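Local coordinates for protein benzoylformate decarboxylase (Mycobacterium smegmatis, PDB 4Q9D) that belongs to the thiamine pyrophosphate-dependent enzyme family, carries a bound magnesium ion and assembles from four copies of its three-domain chain, at residues P27-E32 with P111-P116; S33-F38 with L69-T74; P203-G208 with I221-K226; E362-V367 with T427-I432; V455-R460 with A511-A516. All coordinates share one frame; numbering follows the deposited sequence.

Contact 1 of 5, residues P27-E32 with P111-P116; sequences PGSTEE and PYLNNP
Flat groups flank rather than form the meeting of Ser29 and Thr30 with Leu113. The Glu31 carboxylate lies beyond Thr30, where its OE2 takes a hydrogen bond from Thr74 N, and the Tyr112 ring turns to the second subunit, meeting Tyr281 of that chain edge-to-face. Both segments are loops that follow strands of one parallel sheet in the N-terminal domain: 27-32 comes after strand 22-25, while the loop 111-116 comes after strand 95-101. A type II beta turn from Pro111 to Asn114, closed by Asn114 N on Pro111 O (3.1 Å), brings Leu113 forward. Its positive phi of 63° is that of the third residue in such a turn. On the facing loop, Glu31 N reaches back to Gly28 O at 2.9 Å, a tight bend that presents Ser29 and Thr30. The touch is slight. Leu113 sends CD1 to 4.3 Å from Ser29 OG, a hydroxyl whose polar partner is Tyr281 OH of the second subunit, so the leucine methyl lies beside an interface hydroxyl. Leu113 O is likewise engaged, by Thr74 OG1, and across the contact it meets the methyl of Thr30, with CG2 4.3 Å from O.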
# COMPACT_ATOMS: atom_id res chain seq x y z
N PRO B 27 -7.69 -25.26 8.40
CA PRO B 27 -8.95 -25.03 7.69
C PRO B 27 -9.94 -24.16 8.47
O PRO B 27 -9.99 -24.19 9.70
CB PRO B 27 -9.52 -26.45 7.54
CG PRO B 27 -9.03 -27.15 8.78
CD PRO B 27 -7.69 -26.54 9.14
N GLY B 28 -10.72 -23.36 7.74
CA GLY B 28 -11.80 -22.60 8.33
C GLY B 28 -12.97 -22.52 7.37
O GLY B 28 -12.89 -22.98 6.22
N SER B 29 -14.05 -21.88 7.82
CA SER B 29 -15.30 -21.80 7.07
C SER B 29 -15.11 -21.26 5.66
O SER B 29 -15.69 -21.78 4.70
CB SER B 29 -16.30 -20.90 7.81
OG SER B 29 -15.67 -19.66 8.17
N THR B 30 -14.27 -20.22 5.54
CA THR B 30 -14.07 -19.53 4.26
C THR B 30 -13.20 -20.33 3.31
O THR B 30 -13.08 -19.99 2.12
CB THR B 30 -13.49 -18.08 4.46
OG1 THR B 30 -12.44 -18.13 5.44
CG2 THR B 30 -14.58 -17.15 4.98
N GLU B 31 -12.62 -21.42 3.82
CA GLU B 31 -11.82 -22.32 2.98
C GLU B 31 -12.55 -23.65 2.69
O GLU B 31 -12.06 -24.47 1.91
CB GLU B 31 -10.42 -22.58 3.60
CG GLU B 31 -9.58 -21.27 3.79
CD GLU B 31 -10.23 -20.31 4.75
OE1 GLU B 31 -10.58 -20.75 5.88
OE2 GLU B 31 -10.43 -19.12 4.38
N GLU B 32 -13.71 -23.87 3.30
CA GLU B 32 -14.42 -25.15 3.08
C GLU B 32 -14.71 -25.46 1.60
O GLU B 32 -14.52 -26.60 1.14
CB GLU B 32 -15.71 -25.23 3.90
CG GLU B 32 -16.70 -26.22 3.31
CD GLU B 32 -17.49 -26.97 4.36
OE1 GLU B 32 -17.57 -26.47 5.51
OE2 GLU B 32 -18.02 -28.06 4.04
N PRO B 111 -18.99 -8.29 5.45
CA PRO B 111 -19.60 -9.22 6.41
C PRO B 111 -18.55 -9.84 7.35
O PRO B 111 -17.36 -9.53 7.25
CB PRO B 111 -20.23 -10.28 5.51
CG PRO B 111 -19.34 -10.32 4.27
CD PRO B 111 -18.94 -8.84 4.08
N TYR B 112 -19.01 -10.69 8.27
CA TYR B 112 -18.13 -11.32 9.27
C TYR B 112 -17.08 -12.12 8.53
O TYR B 112 -17.41 -12.85 7.58
CB TYR B 112 -18.95 -12.29 10.11
CG TYR B 112 -18.36 -12.74 11.44
CD1 TYR B 112 -18.19 -11.85 12.48
CD2 TYR B 112 -18.08 -14.08 11.67
CE1 TYR B 112 -17.73 -12.26 13.72
CE2 TYR B 112 -17.60 -14.51 12.91
CZ TYR B 112 -17.44 -13.60 13.93
OH TYR B 112 -17.02 -14.00 15.17
N LEU B 113 -15.83 -11.99 8.99
CA LEU B 113 -14.68 -12.71 8.42
C LEU B 113 -14.38 -12.37 6.96
O LEU B 113 -13.68 -13.10 6.28
CB LEU B 113 -14.82 -14.22 8.61
CG LEU B 113 -14.51 -14.61 10.08
CD1 LEU B 113 -15.05 -16.00 10.39
CD2 LEU B 113 -13.00 -14.52 10.43
N ASN B 114 -14.92 -11.26 6.48
CA ASN B 114 -14.45 -10.66 5.23
C ASN B 114 -12.99 -10.26 5.39
O ASN B 114 -12.55 -9.96 6.50
CB ASN B 114 -15.27 -9.41 4.93
CG ASN B 114 -15.07 -8.88 3.54
OD1 ASN B 114 -14.93 -9.65 2.58
ND2 ASN B 114 -15.12 -7.55 3.40
N ASN B 115 -12.26 -10.24 4.29
CA ASN B 115 -10.87 -9.83 4.27
C ASN B 115 -10.74 -8.66 3.28
O ASN B 115 -10.22 -8.82 2.18
CB ASN B 115 -9.97 -11.00 3.85
CG ASN B 115 -8.48 -10.70 4.07
OD1 ASN B 115 -8.13 -9.69 4.70
ND2 ASN B 115 -7.61 -11.57 3.56
N PRO B 116 -11.23 -7.47 3.68
CA PRO B 116 -11.23 -6.30 2.78
C PRO B 116 -9.82 -5.84 2.43
O PRO B 116 -8.93 -5.87 3.30
CB PRO B 116 -11.97 -5.21 3.59
CG PRO B 116 -11.82 -5.61 5.02
CD PRO B 116 -11.75 -7.16 5.02

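Contact 2 of 5, residues S33-F38 with L69-T74; sequences SFLRDF and LVNLHT
This is a helix-on-sheet contact of the N-terminal domain, in which the short helix 32-35 lays Phe34 and Leu35 over one asparagine of strand 68-72. That strand lies inside the parallel sheet, between strands 22-25 and 95-101, and all three touching residues are buried. Asn71 stretches out from it with CG anti to the backbone N (chi1 -176°), bringing the amide up to the helix. The Phe34 and Asn71 side chains run past one another, antiparallel, with ring and amide planes 57° apart. The CD2 edge of the ring lies over the face of the amide, with Phe34 CD2 about equally far (3.7 Å) from CG, OD1 and ND2 of Asn71, and OD1 near the plane of the ring. The forked end of Leu35 meets the same oxygen from the opposite direction, Leu35 CD1 lying 3.8 Å from Asn71 OD1 and CG and CD2 hardly farther. Elsewhere, the Phe34 ring also meets the rings of Tyr12 and Trp166, while Leu35 packs on Pro480 of the second subunit. Asn71 ND2 is hydrogen-bonded to Thr98 OG1 on strand 95-101, which probably fixes the rotation of the amide and leaves OD1 among carbons of Phe34 and Leu35, a mainly van der Waals contact.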
# COMPACT_ATOMS: atom_id res chain seq x y z
N SER B 33 -15.11 -24.47 0.82
CA SER B 33 -15.43 -24.80 -0.57
C SER B 33 -14.19 -25.14 -1.37
O SER B 33 -14.28 -25.82 -2.41
CB SER B 33 -16.23 -23.68 -1.25
OG SER B 33 -15.51 -22.45 -1.25
N PHE B 34 -13.02 -24.67 -0.91
CA PHE B 34 -11.75 -25.03 -1.57
C PHE B 34 -11.35 -26.47 -1.23
O PHE B 34 -10.90 -27.23 -2.09
CB PHE B 34 -10.61 -24.07 -1.16
CG PHE B 34 -9.23 -24.54 -1.59
CD1 PHE B 34 -8.96 -24.80 -2.92
CD2 PHE B 34 -8.22 -24.74 -0.65
CE1 PHE B 34 -7.69 -25.23 -3.33
CE2 PHE B 34 -6.94 -25.17 -1.05
CZ PHE B 34 -6.68 -25.43 -2.40
N LEU B 35 -11.48 -26.81 0.06
CA LEU B 35 -10.96 -28.07 0.61
C LEU B 35 -11.90 -29.26 0.44
O LEU B 35 -11.48 -30.42 0.53
CB LEU B 35 -10.65 -27.87 2.10
CG LEU B 35 -9.49 -26.88 2.35
CD1 LEU B 35 -9.25 -26.73 3.82
CD2 LEU B 35 -8.22 -27.39 1.65
N ARG B 36 -13.18 -28.96 0.22
CA ARG B 36 -14.21 -29.98 -0.01
C ARG B 36 -13.82 -30.90 -1.18
O ARG B 36 -13.28 -30.44 -2.18
CB ARG B 36 -15.54 -29.28 -0.31
CG ARG B 36 -16.78 -30.10 0.04
CD ARG B 36 -17.97 -29.20 0.39
NE ARG B 36 -18.27 -28.22 -0.65
CZ ARG B 36 -18.65 -26.96 -0.41
NH1 ARG B 36 -18.76 -26.52 0.84
NH2 ARG B 36 -18.90 -26.13 -1.42
N ASP B 37 -14.09 -32.20 -1.06
CA ASP B 37 -13.73 -33.14 -2.12
C ASP B 37 -12.26 -33.07 -2.46
O ASP B 37 -11.88 -33.12 -3.62
CB ASP B 37 -14.51 -32.85 -3.39
CG ASP B 37 -15.94 -33.28 -3.29
OD1 ASP B 37 -16.16 -34.36 -2.70
OD2 ASP B 37 -16.84 -32.55 -3.76
N PHE B 38 -11.44 -32.88 -1.44
CA PHE B 38 -10.00 -32.84 -1.60
C PHE B 38 -9.60 -34.14 -2.32
O PHE B 38 -9.95 -35.21 -1.85
CB PHE B 38 -9.40 -32.78 -0.19
CG PHE B 38 -7.95 -32.40 -0.13
CD1 PHE B 38 -7.54 -31.10 -0.44
CD2 PHE B 38 -7.01 -33.32 0.31
CE1 PHE B 38 -6.19 -30.73 -0.35
CE2 PHE B 38 -5.66 -32.97 0.43
CZ PHE B 38 -5.25 -31.67 0.10
N LEU B 69 2.23 -25.29 -1.33
CA LEU B 69 0.98 -24.58 -1.27
C LEU B 69 0.54 -24.46 0.18
O LEU B 69 0.59 -25.41 0.94
CB LEU B 69 -0.04 -25.36 -2.08
CG LEU B 69 -1.44 -24.90 -2.39
CD1 LEU B 69 -1.43 -23.53 -3.04
CD2 LEU B 69 -2.02 -25.96 -3.34
N VAL B 70 0.15 -23.26 0.58
CA VAL B 70 -0.31 -23.04 1.93
C VAL B 70 -1.76 -22.53 1.83
O VAL B 70 -2.09 -21.81 0.88
CB VAL B 70 0.59 -22.01 2.59
CG1 VAL B 70 0.14 -21.74 4.01
CG2 VAL B 70 2.06 -22.54 2.59
N ASN B 71 -2.61 -22.93 2.77
CA ASN B 71 -4.00 -22.46 2.75
C ASN B 71 -4.41 -21.95 4.10
O ASN B 71 -4.34 -22.69 5.07
CB ASN B 71 -4.96 -23.57 2.24
CG ASN B 71 -6.41 -23.09 2.10
OD1 ASN B 71 -7.30 -23.67 2.72
ND2 ASN B 71 -6.64 -22.04 1.29
N LEU B 72 -4.82 -20.68 4.16
CA LEU B 72 -5.01 -19.99 5.43
C LEU B 72 -6.43 -19.42 5.53
O LEU B 72 -7.07 -19.14 4.51
CB LEU B 72 -3.99 -18.81 5.56
CG LEU B 72 -2.51 -19.17 5.37
CD1 LEU B 72 -1.57 -17.95 5.51
CD2 LEU B 72 -2.12 -20.21 6.38
N HIS B 73 -6.90 -19.24 6.75
CA HIS B 73 -8.26 -18.79 7.01
C HIS B 73 -8.45 -17.24 6.95
O HIS B 73 -8.27 -16.53 7.97
CB HIS B 73 -8.66 -19.26 8.42
CG HIS B 73 -10.07 -18.94 8.78
ND1 HIS B 73 -11.12 -19.13 7.90
CD2 HIS B 73 -10.61 -18.44 9.92
CE1 HIS B 73 -12.25 -18.76 8.48
NE2 HIS B 73 -11.97 -18.36 9.72
N THR B 74 -8.87 -16.74 5.79
CA THR B 74 -9.17 -15.31 5.57
C THR B 74 -8.17 -14.36 6.25
O THR B 74 -6.95 -14.64 6.25
CB THR B 74 -10.69 -15.00 5.89
OG1 THR B 74 -10.98 -13.62 5.62
CG2 THR B 74 -11.05 -15.32 7.36

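Contact 3 of 5, residues P203-G208 with I221-K226; sequences PMLVLG and IEFAEK
The helix that lays Phe223 and Ala224 against Leu205 is tied to its neighbour through Lys226 NZ, which makes a hydrogen bond to Thr326 O and a weak one to Ile329 O. These join helix 217-227 to the end of helix 318-328. The setting is the Rossmann-like central domain: strand 203-207, helix 217-227 and strand 231-233 form a beta-alpha-beta crossover between adjacent strands of a parallel sheet, and helix 217-227 covers the face to which Leu205 points. Glu225 N to Ile221 O (2.8 Å) is a regular helical bond spanning Phe223 and Ala224. Phe223 leaves the helix toward the strand, and with CG anti to the backbone N (chi1 179°) its ring edge reaches Leu205. The ring also packs on Leu322, Leu325 and Thr326 of helix 318-328, so it fills the seam between two helices and the sheet. Ala224 touches Val231 on the next strand as well. The leucine side chain runs askew to that of Phe223, and Leu205 CD1 lies 4.1 Å from Phe223 CE2. The other methyl, Leu205 CD2, sits at the ring edge near its plane, 3.9 Å from Phe223 CD2 and equally far from Ala224 CB.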
# COMPACT_ATOMS: atom_id res chain seq x y z
N PRO B 203 43.00 -12.82 -3.08
CA PRO B 203 41.54 -12.82 -3.11
C PRO B 203 40.96 -13.60 -1.93
O PRO B 203 41.63 -14.42 -1.31
CB PRO B 203 41.23 -13.54 -4.42
CG PRO B 203 42.38 -14.47 -4.62
CD PRO B 203 43.59 -13.79 -4.03
N MET B 204 39.70 -13.32 -1.63
CA MET B 204 38.96 -14.12 -0.68
C MET B 204 37.58 -14.41 -1.25
O MET B 204 36.99 -13.55 -1.92
CB MET B 204 38.86 -13.39 0.68
CG MET B 204 38.14 -14.21 1.76
SD MET B 204 36.36 -13.76 1.87
CE MET B 204 36.55 -12.15 2.64
N LEU B 205 37.05 -15.59 -0.98
CA LEU B 205 35.79 -16.00 -1.53
C LEU B 205 34.75 -16.18 -0.42
O LEU B 205 35.06 -16.78 0.61
CB LEU B 205 35.96 -17.32 -2.29
CG LEU B 205 34.69 -17.94 -2.87
CD1 LEU B 205 34.09 -16.98 -3.93
CD2 LEU B 205 34.99 -19.31 -3.47
N VAL B 206 33.55 -15.64 -0.64
CA VAL B 206 32.42 -15.85 0.28
C VAL B 206 31.34 -16.61 -0.47
O VAL B 206 30.92 -16.17 -1.54
CB VAL B 206 31.82 -14.51 0.80
CG1 VAL B 206 30.74 -14.78 1.83
CG2 VAL B 206 32.90 -13.60 1.40
N LEU B 207 30.91 -17.73 0.09
CA LEU B 207 29.85 -18.55 -0.48
C LEU B 207 28.69 -18.57 0.50
O LEU B 207 28.77 -19.16 1.59
CB LEU B 207 30.33 -20.00 -0.76
CG LEU B 207 31.43 -20.17 -1.84
CD1 LEU B 207 31.93 -21.63 -1.93
CD2 LEU B 207 30.94 -19.72 -3.23
N GLY B 208 27.60 -17.91 0.11
CA GLY B 208 26.44 -17.73 0.96
C GLY B 208 25.31 -18.70 0.64
O GLY B 208 25.44 -19.59 -0.21
N ILE B 221 32.64 -25.85 -4.59
CA ILE B 221 33.88 -26.52 -4.20
C ILE B 221 34.90 -26.51 -5.34
O ILE B 221 36.07 -26.16 -5.16
CB ILE B 221 33.61 -27.96 -3.80
CG1 ILE B 221 32.92 -28.00 -2.43
CG2 ILE B 221 34.93 -28.79 -3.79
CD1 ILE B 221 32.32 -29.37 -2.12
N GLU B 222 34.45 -26.87 -6.54
CA GLU B 222 35.31 -26.89 -7.70
C GLU B 222 35.91 -25.51 -8.00
O GLU B 222 37.11 -25.37 -8.26
CB GLU B 222 34.55 -27.43 -8.92
CG GLU B 222 35.43 -27.60 -10.15
CD GLU B 222 34.66 -28.04 -11.39
OE1 GLU B 222 33.42 -27.85 -11.42
OE2 GLU B 222 35.28 -28.57 -12.32
N PHE B 223 35.08 -24.48 -7.93
CA PHE B 223 35.61 -23.13 -8.10
C PHE B 223 36.57 -22.74 -6.97
O PHE B 223 37.62 -22.16 -7.21
CB PHE B 223 34.48 -22.09 -8.19
CG PHE B 223 34.99 -20.68 -8.35
CD1 PHE B 223 35.54 -20.26 -9.55
CD2 PHE B 223 34.94 -19.79 -7.30
CE1 PHE B 223 36.03 -18.96 -9.70
CE2 PHE B 223 35.40 -18.50 -7.45
CZ PHE B 223 35.96 -18.09 -8.65
N ALA B 224 36.19 -23.03 -5.74
CA ALA B 224 36.99 -22.61 -4.60
C ALA B 224 38.36 -23.28 -4.67
O ALA B 224 39.38 -22.65 -4.37
CB ALA B 224 36.29 -22.97 -3.29
N GLU B 225 38.39 -24.54 -5.08
CA GLU B 225 39.65 -25.29 -5.15
C GLU B 225 40.59 -24.79 -6.26
O GLU B 225 41.79 -24.65 -6.04
CB GLU B 225 39.40 -26.79 -5.27
CG GLU B 225 38.90 -27.40 -3.96
CD GLU B 225 38.67 -28.89 -4.07
OE1 GLU B 225 38.82 -29.40 -5.20
OE2 GLU B 225 38.33 -29.56 -3.06
N LYS B 226 40.04 -24.46 -7.42
CA LYS B 226 40.84 -23.80 -8.44
C LYS B 226 41.37 -22.44 -8.00
O LYS B 226 42.54 -22.13 -8.22
CB LYS B 226 40.06 -23.64 -9.74
CG LYS B 226 40.93 -23.06 -10.85
CD LYS B 226 40.22 -23.27 -12.19
CE LYS B 226 41.05 -22.71 -13.36
NZ LYS B 226 40.39 -23.04 -14.65

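Contact 4 of 5, residues E362-V367 with T427-I432; sequences EVLSNV and TVVATI
Leu364 reaches from helix 357-367 to strand 428-433 and divides its two methyls between Val429 and Thr431, two residues apart on the same face of the strand. This is helix-on-sheet packing in an alpha/beta domain of the thiamine pyrophosphate enzyme fold, whose parallel sheet places strand 428-433 between 373-377 and 454-460. Leu364 and Val429 pass alongside each other from opposite directions, so that Leu364 CD2 comes within 4.0 Å of Val429 CG1. Against Thr431 the leucine lies at a slant. The threonine has its CG2 anti to the carbonyl carbon and its hydroxyl between the backbone N and that carbon (chi1 63°), which gives the methyl to the leucine. The hydroxyl meanwhile is hydrogen-bonded to Tyr361 OH, one residue before Glu362 on the same helix, so polar and apolar ends of Thr431 both reach helix 357-367. Behind Leu364, Glu362 O accepts two bonds: Asn366 N at 3.0 Å, in the helical pattern, and Ser365 OG at 2.7 Å, bent to 121° at the oxygen and tilted 17° from the carbonyl plane. The tightest spot across the contact is Leu364 CD1 to Thr431 CG2, at 3.5 Å, closer than usual for two methyls.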
# COMPACT_ATOMS: atom_id res chain seq x y z
N GLU B 362 28.93 -31.27 22.05
CA GLU B 362 29.93 -32.34 21.85
C GLU B 362 29.27 -33.68 21.93
O GLU B 362 29.51 -34.53 21.09
CB GLU B 362 31.08 -32.30 22.88
CG GLU B 362 32.09 -33.42 22.57
CD GLU B 362 33.24 -33.51 23.55
OE1 GLU B 362 33.25 -32.75 24.56
OE2 GLU B 362 34.14 -34.35 23.31
N VAL B 363 28.40 -33.87 22.92
CA VAL B 363 27.61 -35.10 22.94
C VAL B 363 26.84 -35.32 21.63
O VAL B 363 26.78 -36.43 21.11
CB VAL B 363 26.62 -35.14 24.11
CG1 VAL B 363 25.75 -36.38 24.00
CG2 VAL B 363 27.36 -35.10 25.44
N LEU B 364 26.25 -34.26 21.09
CA LEU B 364 25.51 -34.39 19.82
C LEU B 364 26.43 -34.83 18.69
O LEU B 364 26.09 -35.71 17.89
CB LEU B 364 24.88 -33.05 19.43
CG LEU B 364 23.53 -32.66 20.00
CD1 LEU B 364 23.26 -31.25 19.50
CD2 LEU B 364 22.47 -33.62 19.48
N SER B 365 27.62 -34.22 18.63
CA SER B 365 28.55 -34.58 17.55
C SER B 365 29.01 -36.03 17.67
O SER B 365 29.26 -36.70 16.66
CB SER B 365 29.76 -33.66 17.53
OG SER B 365 30.55 -33.87 18.68
N ASN B 366 29.09 -36.55 18.89
CA ASN B 366 29.46 -37.97 19.03
C ASN B 366 28.41 -38.93 18.50
O ASN B 366 28.74 -40.03 18.05
CB ASN B 366 29.73 -38.32 20.49
CG ASN B 366 30.95 -37.62 21.04
OD1 ASN B 366 31.85 -37.24 20.29
ND2 ASN B 366 30.97 -37.40 22.35
N VAL B 367 27.13 -38.54 18.57
CA VAL B 367 26.06 -39.47 18.15
C VAL B 367 25.33 -39.09 16.85
O VAL B 367 24.61 -39.90 16.27
CB VAL B 367 25.02 -39.71 19.27
CG1 VAL B 367 25.72 -40.08 20.57
CG2 VAL B 367 24.20 -38.47 19.50
N THR B 427 17.68 -38.38 9.49
CA THR B 427 17.12 -37.82 10.69
C THR B 427 17.34 -36.31 10.68
O THR B 427 18.33 -35.81 10.13
CB THR B 427 17.69 -38.48 11.98
OG1 THR B 427 17.34 -39.87 11.98
CG2 THR B 427 17.09 -37.85 13.24
N VAL B 428 16.37 -35.60 11.24
CA VAL B 428 16.50 -34.17 11.45
C VAL B 428 16.78 -33.94 12.93
O VAL B 428 16.02 -34.40 13.80
CB VAL B 428 15.23 -33.39 11.05
CG1 VAL B 428 15.38 -31.89 11.43
CG2 VAL B 428 14.98 -33.54 9.57
N VAL B 429 17.88 -33.25 13.20
CA VAL B 429 18.24 -32.89 14.56
C VAL B 429 18.12 -31.37 14.68
O VAL B 429 18.79 -30.62 13.98
CB VAL B 429 19.68 -33.32 14.88
CG1 VAL B 429 20.11 -32.82 16.29
CG2 VAL B 429 19.80 -34.85 14.74
N ALA B 430 17.24 -30.94 15.57
CA ALA B 430 16.94 -29.53 15.72
C ALA B 430 17.39 -29.12 17.10
O ALA B 430 16.92 -29.66 18.09
CB ALA B 430 15.40 -29.27 15.53
N THR B 431 18.31 -28.17 17.17
CA THR B 431 18.74 -27.67 18.47
C THR B 431 18.10 -26.30 18.68
O THR B 431 18.41 -25.34 17.97
CB THR B 431 20.29 -27.61 18.59
OG1 THR B 431 20.80 -26.68 17.63
CG2 THR B 431 20.90 -29.02 18.31
N ILE B 432 17.21 -26.23 19.67
CA ILE B 432 16.34 -25.07 19.84
C ILE B 432 16.44 -24.52 21.27
O ILE B 432 16.35 -25.29 22.23
CB ILE B 432 14.84 -25.47 19.59
CG1 ILE B 432 14.70 -26.31 18.32
CG2 ILE B 432 13.93 -24.22 19.44
CD1 ILE B 432 14.96 -25.50 17.02

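Contact 5 of 5, residues V455-R460 with A511-A516; sequences VFVVLR and AELKTA
Val455, near the start of strand 454-460, meets Leu513 and Ala516 and makes most of the strand's share of the contact. Its CG1, anti to the backbone N (chi1 -178°), reaches 3.9 Å from Leu513 CD2, while the second branch, CG2, comes to 3.8 Å from Ala516 CB. The methyl of Ala516 is also 4.1 Å from Val455 CG1, so both valine branches rest against it. The leucine and valine side chains cross at about a right angle, with only the CD2 branch of Leu513 within close range. Phe456 turns to Pro522 and to Val524 of the neighbouring strand 523-528. The helix that supplies Leu513 and Ala516 is the connection of a beta-alpha-beta unit, running from strand 499-502 to strand 523-528 in the parallel sheet of the C-terminal domain. Its segment 511-516 lies nearly antiparallel to strand 455-460, at 156°, with the axes 9.9 Å apart at closest approach. Val457, whose side chain leaves the strand across the line to the helix, only grazes it, with CG2 4.3 Å from Leu513 CD2. Leu459 packs on Tyr361 of helix 357-367 instead. At the strand's end Arg460 turns to the metal site: NH1 forms a salt bridge with OD2 of Asp434, a magnesium ligand, NH2 is hydrogen-bonded to Leu484 O, and the next residue, Asn461, is itself a ligand.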
# COMPACT_ATOMS: atom_id res chain seq x y z
N VAL B 455 14.53 -35.26 16.07
CA VAL B 455 14.95 -35.18 17.47
C VAL B 455 15.11 -33.72 17.81
O VAL B 455 16.00 -33.05 17.29
CB VAL B 455 16.30 -35.91 17.70
CG1 VAL B 455 16.68 -35.84 19.17
CG2 VAL B 455 16.22 -37.38 17.22
N PHE B 456 14.21 -33.21 18.64
CA PHE B 456 14.26 -31.81 19.07
C PHE B 456 15.10 -31.78 20.35
O PHE B 456 14.71 -32.36 21.37
CB PHE B 456 12.84 -31.28 19.39
CG PHE B 456 11.89 -31.26 18.20
CD1 PHE B 456 11.94 -30.23 17.27
CD2 PHE B 456 10.97 -32.28 18.02
CE1 PHE B 456 11.06 -30.20 16.16
CE2 PHE B 456 10.08 -32.27 16.91
CZ PHE B 456 10.14 -31.23 15.98
N VAL B 457 16.24 -31.10 20.30
CA VAL B 457 17.08 -30.97 21.48
C VAL B 457 16.92 -29.56 22.00
O VAL B 457 17.37 -28.59 21.39
CB VAL B 457 18.55 -31.21 21.15
CG1 VAL B 457 19.42 -30.97 22.40
CG2 VAL B 457 18.74 -32.59 20.60
N VAL B 458 16.24 -29.44 23.13
CA VAL B 458 15.88 -28.13 23.66
C VAL B 458 16.80 -27.73 24.81
O VAL B 458 16.88 -28.40 25.83
CB VAL B 458 14.40 -28.14 24.14
CG1 VAL B 458 14.05 -26.82 24.81
CG2 VAL B 458 13.45 -28.42 22.95
N LEU B 459 17.48 -26.61 24.63
CA LEU B 459 18.42 -26.12 25.64
C LEU B 459 17.73 -25.21 26.64
O LEU B 459 17.45 -24.04 26.37
CB LEU B 459 19.61 -25.42 24.96
CG LEU B 459 20.56 -26.30 24.13
CD1 LEU B 459 19.96 -26.75 22.84
CD2 LEU B 459 21.84 -25.51 23.84
N ARG B 460 17.43 -25.79 27.80
CA ARG B 460 16.65 -25.13 28.82
C ARG B 460 17.56 -24.42 29.85
O ARG B 460 18.04 -25.03 30.80
CB ARG B 460 15.73 -26.16 29.50
CG ARG B 460 14.96 -25.66 30.78
CD ARG B 460 13.69 -24.91 30.41
NE ARG B 460 12.92 -24.49 31.57
CZ ARG B 460 12.50 -23.25 31.77
NH1 ARG B 460 12.77 -22.31 30.86
NH2 ARG B 460 11.81 -22.96 32.88
N ALA B 511 22.57 -41.41 25.88
CA ALA B 511 21.75 -42.61 25.80
C ALA B 511 20.37 -42.29 25.22
O ALA B 511 19.83 -43.04 24.41
CB ALA B 511 21.61 -43.27 27.19
N GLU B 512 19.78 -41.17 25.65
CA GLU B 512 18.45 -40.79 25.15
C GLU B 512 18.52 -40.42 23.66
O GLU B 512 17.58 -40.68 22.90
CB GLU B 512 17.89 -39.64 25.98
CG GLU B 512 17.57 -40.04 27.42
CD GLU B 512 16.39 -41.02 27.51
OE1 GLU B 512 15.70 -41.25 26.50
OE2 GLU B 512 16.14 -41.54 28.62
N LEU B 513 19.65 -39.83 23.26
CA LEU B 513 19.89 -39.50 21.86
C LEU B 513 19.91 -40.75 21.00
O LEU B 513 19.26 -40.79 19.94
CB LEU B 513 21.20 -38.69 21.71
CG LEU B 513 21.07 -37.16 21.86
CD1 LEU B 513 22.45 -36.44 21.87
CD2 LEU B 513 20.15 -36.61 20.74
N LYS B 514 20.63 -41.77 21.46
CA LYS B 514 20.68 -43.04 20.73
C LYS B 514 19.31 -43.68 20.66
O LYS B 514 18.92 -44.22 19.63
CB LYS B 514 21.65 -44.01 21.38
CG LYS B 514 23.13 -43.59 21.27
CD LYS B 514 24.05 -44.58 22.04
CE LYS B 514 25.53 -44.16 21.92
NZ LYS B 514 26.42 -44.83 22.92
N THR B 515 18.58 -43.66 21.76
CA THR B 515 17.22 -44.19 21.73
C THR B 515 16.33 -43.38 20.76
O THR B 515 15.53 -43.96 20.02
CB THR B 515 16.62 -44.16 23.14
OG1 THR B 515 17.40 -45.02 23.97
CG2 THR B 515 15.17 -44.63 23.16
N ALA B 516 16.48 -42.05 20.75
CA ALA B 516 15.63 -41.21 19.89
C ALA B 516 15.89 -41.50 18.42
O ALA B 516 14.96 -41.50 17.59
CB ALA B 516 15.85 -39.73 20.19

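The contacts fall into two close pairs and one outlier. Contacts 1 and 2, with centres 11 Å apart, share the N-terminal domain and both touch the second subunit; Glu31 OE1 of contact 1 lies 2.6 Å from His73 ND1 of contact 2, a probable hydrogen bond. Contacts 4 and 5, with centres 8 Å apart, stand on adjacent strands joined by Ala430 O to Val457 N at 2.7 Å, and their helices meet where Leu364 CD2 is 3.7 Å from Leu513 CD1. The side chains of Thr431 and Val457 each lie about 12 Å from the magnesium ion. Contact 3, in the central domain, is at least about 19 Å, nearest atoms, from any other.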